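Local coordinates for protein pentalenene synthase (Streptomyces chartreusis NRRL 3882, PDB 6Q4S) that probably converts farnesyl diphosphate, with magnesium, into the bicyclic sesquiterpene alcohol 7-epi-alpha-eudesmol by a 1,10-cyclization, at residues H132-W146 with H184-V198. Numbering follows the deposited sequence. Where two conformers were deposited one is given.
Sequences HGMSLTWQTRFAASW and HHSIDAGERSRGFEV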
ATOM      1  N   HIS A 132       7.838  11.101   8.793  1.00 34.17           N
ATOM      2  CA  HIS A 132       8.870  12.152   8.710  1.00 39.48           C
ATOM      3  C   HIS A 132      10.286  11.541   8.694  1.00 38.92           C
ATOM      4  O   HIS A 132      10.621  10.713   9.519  1.00 37.30           O
ATOM      5  CB  HIS A 132       8.722  13.186   9.845  1.00 41.67           C
ATOM      6  CG  HIS A 132       9.729  14.282   9.749  1.00 51.37           C
ATOM      7  ND1 HIS A 132       9.648  15.286   8.798  1.00 53.83           N
ATOM      8  CD2 HIS A 132      10.891  14.476  10.411  1.00 52.33           C
ATOM      9  CE1 HIS A 132      10.702  16.069   8.912  1.00 52.10           C
ATOM     10  NE2 HIS A 132      11.476  15.594   9.873  1.00 53.82           N
ATOM     11  N   GLY A 133      11.085  11.906   7.687  1.00 37.41           N
ATOM     12  CA  GLY A 133      12.463  11.429   7.603  1.00 40.31           C
ATOM     13  C   GLY A 133      12.613  10.025   7.056  1.00 40.93           C
ATOM     14  O   GLY A 133      13.704   9.530   6.968  1.00 38.76           O
ATOM     15  N   MET A 134      11.518   9.379   6.658  1.00 36.28           N
ATOM     16  CA  MET A 134      11.590   8.006   6.229  1.00 33.78           C
ATOM     17  C   MET A 134      11.559   7.956   4.719  1.00 31.24           C
ATOM     18  O   MET A 134      10.845   8.706   4.097  1.00 31.71           O
ATOM     19  CB  MET A 134      10.361   7.195   6.830  1.00 33.53           C
ATOM     20  CG  MET A 134      10.279   7.216   8.357  1.00 33.31           C
ATOM     21  SD  MET A 134      11.776   6.626   9.173  1.00 36.19           S
ATOM     22  CE  MET A 134      12.003   4.927   8.677  1.00 37.45           C
ATOM     23  N   SER A 135      12.241   6.995   4.130  1.00 30.86           N
ATOM     24  CA  SER A 135      12.296   6.845   2.701  1.00 34.25           C
ATOM     25  C   SER A 135      10.915   6.441   2.082  1.00 34.64           C
ATOM     26  O   SER A 135      10.042   5.939   2.775  1.00 31.19           O
ATOM     27  CB  SER A 135      13.324   5.787   2.341  1.00 39.79           C
ATOM     28  OG  SER A 135      12.804   4.463   2.536  1.00 34.73           O
ATOM     29  N   LEU A 136      10.779   6.649   0.799  1.00 31.25           N
ATOM     30  CA  LEU A 136       9.637   6.180   0.053  1.00 35.91           C
ATOM     31  C   LEU A 136       9.466   4.622   0.182  1.00 34.07           C
ATOM     32  O   LEU A 136       8.347   4.123   0.308  1.00 33.15           O
ATOM     33  CB  LEU A 136       9.728   6.609  -1.431  1.00 35.35           C
ATOM     34  CG  LEU A 136       8.467   6.232  -2.253  1.00 38.42           C
ATOM     35  CD1 LEU A 136       7.236   6.973  -1.723  1.00 39.89           C
ATOM     36  CD2 LEU A 136       8.731   6.569  -3.708  1.00 41.47           C
ATOM     37  N   THR A 137      10.583   3.912   0.223  1.00 32.76           N
ATOM     38  CA  THR A 137      10.605   2.463   0.365  1.00 34.20           C
ATOM     39  C   THR A 137       9.931   2.080   1.701  1.00 33.37           C
ATOM     40  O   THR A 137       9.112   1.177   1.729  1.00 29.83           O
ATOM     41  CB  THR A 137      12.069   1.892   0.269  1.00 37.53           C
ATOM     42  OG1 THR A 137      12.569   2.076  -1.055  1.00 39.22           O
ATOM     43  CG2 THR A 137      12.141   0.388   0.573  1.00 36.21           C
ATOM     44  N   TRP A 138      10.297   2.759   2.782  1.00 31.15           N
ATOM     45  CA  TRP A 138       9.745   2.456   4.084  1.00 30.61           C
ATOM     46  C   TRP A 138       8.257   2.835   4.125  1.00 32.06           C
ATOM     47  O   TRP A 138       7.429   2.069   4.658  1.00 27.05           O
ATOM     48  CB  TRP A 138      10.503   3.179   5.216  1.00 29.31           C
ATOM     49  CG  TRP A 138       9.933   2.858   6.541  1.00 27.88           C
ATOM     50  CD1 TRP A 138      10.325   1.824   7.362  1.00 24.60           C
ATOM     51  CD2 TRP A 138       8.836   3.494   7.199  1.00 25.82           C
ATOM     52  NE1 TRP A 138       9.556   1.815   8.489  1.00 26.86           N
ATOM     53  CE2 TRP A 138       8.652   2.837   8.434  1.00 26.29           C
ATOM     54  CE3 TRP A 138       8.010   4.575   6.892  1.00 26.67           C
ATOM     55  CZ2 TRP A 138       7.620   3.165   9.291  1.00 27.27           C
ATOM     56  CZ3 TRP A 138       7.001   4.912   7.756  1.00 25.95           C
ATOM     57  CH2 TRP A 138       6.842   4.266   8.963  1.00 28.98           C
ATOM     58  N   GLN A 139       7.892   4.006   3.572  1.00 27.62           N
ATOM     59  CA  GLN A 139       6.517   4.455   3.592  1.00 26.76           C
ATOM     60  C   GLN A 139       5.606   3.490   2.810  1.00 25.65           C
ATOM     61  O   GLN A 139       4.470   3.246   3.230  1.00 26.90           O
ATOM     62  CB  GLN A 139       6.391   5.881   3.030  1.00 27.59           C
ATOM     63  CG  GLN A 139       7.085   6.892   3.884  1.00 30.36           C
ATOM     64  CD  GLN A 139       7.003   8.290   3.282  1.00 36.62           C
ATOM     65  OE1 GLN A 139       5.940   8.727   2.971  1.00 37.62           O
ATOM     66  NE2 GLN A 139       8.100   8.966   3.162  1.00 37.29           N
ATOM     67  N   THR A 140       6.091   2.974   1.714  1.00 25.84           N
ATOM     68  CA  THR A 140       5.340   1.981   0.903  1.00 27.73           C
ATOM     69  C   THR A 140       5.127   0.683   1.659  1.00 28.19           C
ATOM     70  O   THR A 140       4.031   0.177   1.709  1.00 27.39           O
ATOM     71  CB  THR A 140       6.102   1.690  -0.375  1.00 31.32           C
ATOM     72  OG1 THR A 140       6.014   2.849  -1.212  1.00 32.77           O
ATOM     73  CG2 THR A 140       5.574   0.485  -1.107  1.00 31.54           C
ATOM     74  N   ARG A 141       6.205   0.177   2.249  1.00 29.41           N
ATOM     75  CA  ARG A 141       6.145  -0.999   3.075  1.00 28.71           C
ATOM     76  C   ARG A 141       5.165  -0.817   4.251  1.00 32.07           C
ATOM     77  O   ARG A 141       4.316  -1.687   4.464  1.00 25.46           O
ATOM     78  CB  ARG A 141       7.551  -1.408   3.530  1.00 30.35           C
ATOM     79  CG  ARG A 141       7.571  -2.441   4.653  1.00 32.81           C
ATOM     80  CD  ARG A 141       8.811  -3.328   4.625  1.00 32.05           C
ATOM     81  NE  ARG A 141      10.060  -2.577   4.711  1.00 37.97           N
ATOM     82  CZ  ARG A 141      10.579  -2.009   5.803  1.00 35.02           C
ATOM     83  NH1 ARG A 141      11.743  -1.313   5.696  1.00 39.90           N
ATOM     84  NH2 ARG A 141       9.968  -2.072   6.978  1.00 33.97           N
ATOM     85  N   PHE A 142       5.290   0.286   4.998  1.00 27.24           N
ATOM     86  CA  PHE A 142       4.393   0.598   6.115  1.00 29.09           C
ATOM     87  C   PHE A 142       2.941   0.655   5.629  1.00 26.32           C
ATOM     88  O   PHE A 142       2.007   0.081   6.235  1.00 26.87           O
ATOM     89  CB  PHE A 142       4.743   1.890   6.845  1.00 27.09           C
ATOM     90  CG  PHE A 142       3.780   2.193   7.984  1.00 27.01           C
ATOM     91  CD1 PHE A 142       2.579   2.842   7.761  1.00 27.85           C
ATOM     92  CD2 PHE A 142       4.057   1.776   9.243  1.00 27.04           C
ATOM     93  CE1 PHE A 142       1.648   3.026   8.784  1.00 29.23           C
ATOM     94  CE2 PHE A 142       3.179   1.990  10.294  1.00 28.56           C
ATOM     95  CZ  PHE A 142       1.959   2.619  10.070  1.00 29.47           C
ATOM     96  N   ALA A 143       2.749   1.346   4.531  1.00 29.47           N
ATOM     97  CA  ALA A 143       1.423   1.599   4.043  1.00 28.10           C
ATOM     98  C   ALA A 143       0.717   0.280   3.677  1.00 25.34           C
ATOM     99  O   ALA A 143      -0.469   0.080   3.938  1.00 27.08           O
ATOM    100  CB  ALA A 143       1.461   2.522   2.842  1.00 26.23           C
ATOM    101  N   ALA A 144       1.440  -0.620   3.067  1.00 26.97           N
ATOM    102  CA  ALA A 144       0.774  -1.886   2.726  1.00 29.07           C
ATOM    103  C   ALA A 144       0.569  -2.722   3.994  1.00 28.72           C
ATOM    104  O   ALA A 144      -0.452  -3.305   4.140  1.00 29.66           O
ATOM    105  CB  ALA A 144       1.604  -2.640   1.705  1.00 26.69           C
ATOM    106  N   SER A 145       1.541  -2.789   4.906  1.00 27.28           N
ATOM    107  CA  SER A 145       1.371  -3.543   6.150  1.00 27.91           C
ATOM    108  C   SER A 145       0.119  -3.074   6.954  1.00 26.24           C
ATOM    109  O   SER A 145      -0.744  -3.865   7.352  1.00 29.59           O
ATOM    110  CB  SER A 145       2.628  -3.439   7.043  1.00 25.88           C
ATOM    111  OG  SER A 145       3.772  -4.061   6.511  1.00 30.32           O
ATOM    112  N   TRP A 146       0.023  -1.770   7.151  1.00 25.66           N
ATOM    113  CA  TRP A 146      -1.080  -1.109   7.851  1.00 27.30           C
ATOM    114  C   TRP A 146      -2.417  -1.363   7.138  1.00 28.37           C
ATOM    115  O   TRP A 146      -3.424  -1.664   7.767  1.00 26.24           O
ATOM    116  CB  TRP A 146      -0.798   0.385   7.840  1.00 26.06           C
ATOM    117  CG  TRP A 146      -1.831   1.324   8.433  1.00 27.01           C
ATOM    118  CD1 TRP A 146      -2.533   2.274   7.738  1.00 28.83           C
ATOM    119  CD2 TRP A 146      -2.180   1.523   9.804  1.00 26.38           C
ATOM    120  NE1 TRP A 146      -3.316   2.978   8.568  1.00 28.35           N
ATOM    121  CE2 TRP A 146      -3.141   2.555   9.837  1.00 27.26           C
ATOM    122  CE3 TRP A 146      -1.830   0.894  11.010  1.00 29.79           C
ATOM    123  CZ2 TRP A 146      -3.734   3.010  11.017  1.00 27.57           C
ATOM    124  CZ3 TRP A 146      -2.396   1.379  12.198  1.00 29.33           C
ATOM    125  CH2 TRP A 146      -3.368   2.398  12.173  1.00 29.86           C
ATOM    126  N   HIS A 184       3.042  -6.785  11.499  1.00 28.53           N
ATOM    127  CA  HIS A 184       3.959  -6.397  10.446  1.00 27.30           C
ATOM    128  C   HIS A 184       4.229  -4.867  10.482  1.00 29.21           C
ATOM    129  O   HIS A 184       5.394  -4.441  10.397  1.00 28.70           O
ATOM    130  CB  HIS A 184       3.428  -6.834   9.067  1.00 29.33           C
ATOM    131  CG  HIS A 184       3.511  -8.324   8.866  1.00 31.62           C
ATOM    132  ND1 HIS A 184       2.628  -9.214   9.445  1.00 35.01           N
ATOM    133  CD2 HIS A 184       4.397  -9.073   8.170  1.00 31.52           C
ATOM    134  CE1 HIS A 184       2.985 -10.449   9.112  1.00 32.98           C
ATOM    135  NE2 HIS A 184       4.047 -10.382   8.331  1.00 34.24           N
ATOM    136  N   HIS A 185       3.162  -4.071  10.543  1.00 27.27           N
ATOM    137  CA  HIS A 185       3.316  -2.590  10.541  1.00 29.87           C
ATOM    138  C   HIS A 185       3.942  -2.151  11.877  1.00 30.53           C
ATOM    139  O   HIS A 185       4.687  -1.105  11.940  1.00 30.81           O
ATOM    140  CB  HIS A 185       2.009  -1.831  10.271  1.00 28.17           C
ATOM    141  CG  HIS A 185       0.946  -2.040  11.291  1.00 29.57           C
ATOM    142  ND1 HIS A 185       0.933  -1.397  12.517  1.00 34.42           N
ATOM    143  CD2 HIS A 185      -0.214  -2.735  11.235  1.00 27.70           C
ATOM    144  CE1 HIS A 185      -0.136  -1.745  13.192  1.00 28.99           C
ATOM    145  NE2 HIS A 185      -0.863  -2.533  12.418  1.00 34.32           N
ATOM    146  N   SER A 186       3.627  -2.920  12.937  1.00 29.69           N
ATOM    147  CA  SER A 186       4.220  -2.638  14.283  1.00 28.38           C
ATOM    148  C   SER A 186       5.730  -2.747  14.270  1.00 28.13           C
ATOM    149  O   SER A 186       6.414  -1.875  14.871  1.00 28.96           O
ATOM    150  CB  SER A 186       3.551  -3.469  15.376  1.00 28.71           C
ATOM    151  OG  SER A 186       2.150  -3.298  15.330  1.00 26.42           O
ATOM    152  N   ILE A 187       6.249  -3.779  13.604  1.00 28.81           N
ATOM    153  CA  ILE A 187       7.679  -3.989  13.410  1.00 31.52           C
ATOM    154  C   ILE A 187       8.270  -2.928  12.512  1.00 29.99           C
ATOM    155  O   ILE A 187       9.320  -2.322  12.837  1.00 30.79           O
ATOM    156  CB  ILE A 187       7.991  -5.379  12.854  1.00 35.85           C
ATOM    157  CG1 ILE A 187       7.719  -6.446  13.932  1.00 32.78           C
ATOM    158  CG2 ILE A 187       9.465  -5.494  12.428  1.00 34.93           C
ATOM    159  CD1 ILE A 187       7.402  -7.823  13.347  1.00 35.21           C
ATOM    160  N   ASP A 188       7.558  -2.608  11.429  1.00 28.81           N
ATOM    161  CA  ASP A 188       8.006  -1.553  10.508  1.00 31.15           C
ATOM    162  C   ASP A 188       8.270  -0.247  11.291  1.00 29.55           C
ATOM    163  O   ASP A 188       9.224   0.439  11.012  1.00 31.24           O
ATOM    164  CB  ASP A 188       6.969  -1.258   9.431  1.00 31.71           C
ATOM    165  CG  ASP A 188       6.743  -2.409   8.457  1.00 29.67           C
ATOM    166  OD1 ASP A 188       7.626  -3.260   8.239  1.00 29.48           O
ATOM    167  OD2 ASP A 188       5.671  -2.425   7.849  1.00 31.40           O
ATOM    168  N   ALA A 189       7.436   0.084  12.263  1.00 30.40           N
ATOM    169  CA  ALA A 189       7.598   1.342  12.913  1.00 29.54           C
ATOM    170  C   ALA A 189       8.867   1.361  13.789  1.00 36.78           C
ATOM    171  O   ALA A 189       9.228   2.431  14.282  1.00 32.19           O
ATOM    172  CB  ALA A 189       6.404   1.671  13.767  1.00 29.38           C
ATOM    173  N   GLY A 190       9.469   0.195  14.069  1.00 28.97           N
ATOM    174  CA  GLY A 190      10.678   0.165  14.850  1.00 33.22           C
ATOM    175  C   GLY A 190      11.812   0.970  14.193  1.00 39.56           C
ATOM    176  O   GLY A 190      12.638   1.599  14.874  1.00 37.88           O
ATOM    177  N   GLU A 191      11.824   0.948  12.873  1.00 34.49           N
ATOM    178  CA  GLU A 191      12.820   1.646  12.072  1.00 31.99           C
ATOM    179  C   GLU A 191      12.582   3.178  12.267  1.00 33.21           C
ATOM    180  O   GLU A 191      13.517   3.921  12.545  1.00 33.14           O
ATOM    181  CB  GLU A 191      12.649   1.264  10.598  1.00 31.02           C
ATOM    182  CG  GLU A 191      13.204  -0.083  10.243  1.00 35.38           C
ATOM    183  CD  GLU A 191      12.608  -0.663   8.975  1.00 34.49           C
ATOM    184  OE1 GLU A 191      13.202  -0.569   7.865  1.00 34.72           O
ATOM    185  OE2 GLU A 191      11.500  -1.202   9.081  1.00 36.50           O
ATOM    186  N   ARG A 192      11.332   3.634  12.225  1.00 33.75           N
ATOM    187  CA  ARG A 192      11.052   5.041  12.522  1.00 34.00           C
ATOM    188  C   ARG A 192      11.464   5.465  13.933  1.00 36.02           C
ATOM    189  O   ARG A 192      12.002   6.561  14.083  1.00 35.57           O
ATOM    190  CB  ARG A 192       9.579   5.388  12.265  1.00 30.75           C
ATOM    191  CG  ARG A 192       9.087   6.728  12.799  1.00 29.69           C
ATOM    192  CD  ARG A 192       9.881   7.819  12.065  1.00 31.48           C
ATOM    193  NE  ARG A 192       9.332   9.103  12.443  1.00 30.44           N
ATOM    194  CZ  ARG A 192       9.762   9.797  13.492  1.00 34.44           C
ATOM    195  NH1 ARG A 192      10.702   9.306  14.250  1.00 35.33           N
ATOM    196  NH2 ARG A 192       9.252  10.969  13.810  1.00 30.86           N
ATOM    197  N   SER A 193      11.183   4.619  14.918  0.50 31.90           N
ATOM    198  CA  SER A 193      11.399   4.919  16.311  0.50 34.58           C
ATOM    199  C   SER A 193      12.878   5.062  16.684  0.50 35.71           C
ATOM    200  O   SER A 193      13.224   5.878  17.538  0.50 40.76           O
ATOM    201  CB  SER A 193      10.792   3.819  17.162  0.50 36.21           C
ATOM    202  OG  SER A 193      11.153   4.010  18.496  0.50 32.60           O
ATOM    203  N   ARG A 194      13.719   4.271  16.046  1.00 33.54           N
ATOM    204  CA  ARG A 194      15.111   4.196  16.340  1.00 39.75           C
ATOM    205  C   ARG A 194      15.998   4.873  15.312  1.00 40.30           C
ATOM    206  O   ARG A 194      17.154   5.123  15.593  1.00 43.72           O
ATOM    207  CB  ARG A 194      15.484   2.757  16.482  1.00 38.98           C
ATOM    208  CG  ARG A 194      16.843   2.553  17.150  1.00 46.18           C
ATOM    209  CD  ARG A 194      17.120   1.072  17.308  1.00 45.90           C
ATOM    210  NE  ARG A 194      18.347   0.840  18.043  1.00 50.23           N
ATOM    211  CZ  ARG A 194      18.821  -0.345  18.378  1.00 49.91           C
ATOM    212  NH1 ARG A 194      18.188  -1.480  18.068  1.00 50.38           N
ATOM    213  NH2 ARG A 194      19.952  -0.386  19.037  1.00 54.51           N
ATOM    214  N   GLY A 195      15.497   5.131  14.115  1.00 39.90           N
ATOM    215  CA  GLY A 195      16.188   5.994  13.137  1.00 36.10           C
ATOM    216  C   GLY A 195      17.123   5.209  12.280  1.00 41.45           C
ATOM    217  O   GLY A 195      18.256   5.592  12.109  1.00 44.75           O
ATOM    218  N   PHE A 196      16.668   4.088  11.735  1.00 37.43           N
ATOM    219  CA  PHE A 196      17.411   3.396  10.751  1.00 34.95           C
ATOM    220  C   PHE A 196      16.400   2.799   9.762  1.00 34.45           C
ATOM    221  O   PHE A 196      15.218   2.852  10.014  1.00 38.29           O
ATOM    222  CB  PHE A 196      18.259   2.292  11.414  1.00 37.82           C
ATOM    223  CG  PHE A 196      17.439   1.109  11.925  1.00 37.13           C
ATOM    224  CD1 PHE A 196      16.737   1.197  13.108  1.00 36.00           C
ATOM    225  CD2 PHE A 196      17.331  -0.045  11.187  1.00 37.70           C
ATOM    226  CE1 PHE A 196      15.955   0.141  13.566  1.00 33.50           C
ATOM    227  CE2 PHE A 196      16.541  -1.108  11.640  1.00 36.44           C
ATOM    228  CZ  PHE A 196      15.825  -0.991  12.812  1.00 31.28           C
ATOM    229  N   GLU A 197      16.890   2.203   8.694  1.00 37.11           N
ATOM    230  CA  GLU A 197      16.098   1.412   7.779  1.00 39.87           C
ATOM    231  C   GLU A 197      16.792   0.133   7.439  1.00 42.43           C
ATOM    232  O   GLU A 197      17.998   0.120   7.191  1.00 42.75           O
ATOM    233  CB  GLU A 197      15.780   2.162   6.501  1.00 45.69           C
ATOM    234  CG  GLU A 197      14.798   3.304   6.781  1.00 49.49           C
ATOM    235  CD  GLU A 197      14.271   4.037   5.541  1.00 50.83           C
ATOM    236  OE1 GLU A 197      14.326   3.386   4.423  1.00 43.13           O
ATOM    237  OE2 GLU A 197      13.819   5.252   5.756  1.00 34.88           O
ATOM    238  N   VAL A 198      16.027  -0.948   7.425  1.00 34.12           N
ATOM    239  CA  VAL A 198      16.589  -2.278   7.143  1.00 38.98           C
ATOM    240  C   VAL A 198      16.868  -2.339   5.648  1.00 40.10           C
ATOM    241  O   VAL A 198      16.021  -1.887   4.865  1.00 39.64           O
ATOM    242  CB  VAL A 198      15.616  -3.426   7.532  1.00 37.58           C
ATOM    243  CG1 VAL A 198      16.163  -4.789   7.071  1.00 39.72           C
ATOM    244  CG2 VAL A 198      15.414  -3.490   9.018  1.00 37.07           C
TER
HETATM  245  O   HOH W   1      14.960   6.777   8.110  1.00 58.51           O
HETATM  246  O   HOH W   2      13.822  -1.163   3.410  1.00 33.55           O
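Glu191 OE1 is gripped from two directions: Arg141 NH1 donates to it at 2.7 Å along its syn lone pair, and Val198 N arrives on the anti side, tilted out of the carboxylate plane. Arg141 NH2 reaches Glu191 OE2, also at 2.7 Å, so guanidinium and carboxylate meet end-on and nearly coplanar, 4° apart. The same NH2 bonds Asp188 OD1 at 2.9 Å, from above a carboxylate steeply turned to the guanidinium. A bend at chi3 (58°) in Arg141 brings its flat end round to both acids, and a water joins NH1 to Val198 O. An alanine in place of Arg141 would probably leave Glu191 without the paired bonds that fix its rotation, and Asp188 leaning on Arg212 of helix 206-228 alone for its positive charge. Asp188 is a knob among Trp138, Arg141, Phe142 and Ser145; its OD1 is also salt-bridged to that Arg212, and Ser145 OG lies 2.8 Å from its OD2. Trp138 donates in its ring plane from NE1 to Asp188 O (2.9 Å), while Met134 CE and Phe142 CB cover opposite faces of the indole. Farther along, the edge of Trp146 points at the face of His185 in a T-shaped stack, CE3 above the imidazole centre. At the other end, Glu197 holds Ser135 with both oxygens, each on its syn lone pair, OE2 taking the backbone N (2.9 Å, almost straight) and OE1 the hydroxyl (2.7 Å); Ser135 OG in turn N-caps helix 136-161 through Trp138 N. The contact pairs two neighbouring antiparallel helices, 136-161 and 183-194, of the all-helical terpene synthase fold: the axes of 136-146 and 184-194 approach to 8.5 Å, their directions 155° apart, with helix 118-131 against Trp138 and Phe142, helix 288-313 against Ile187 and Phe196, and the second subunit packing on Leu136, Thr140 and Ala144.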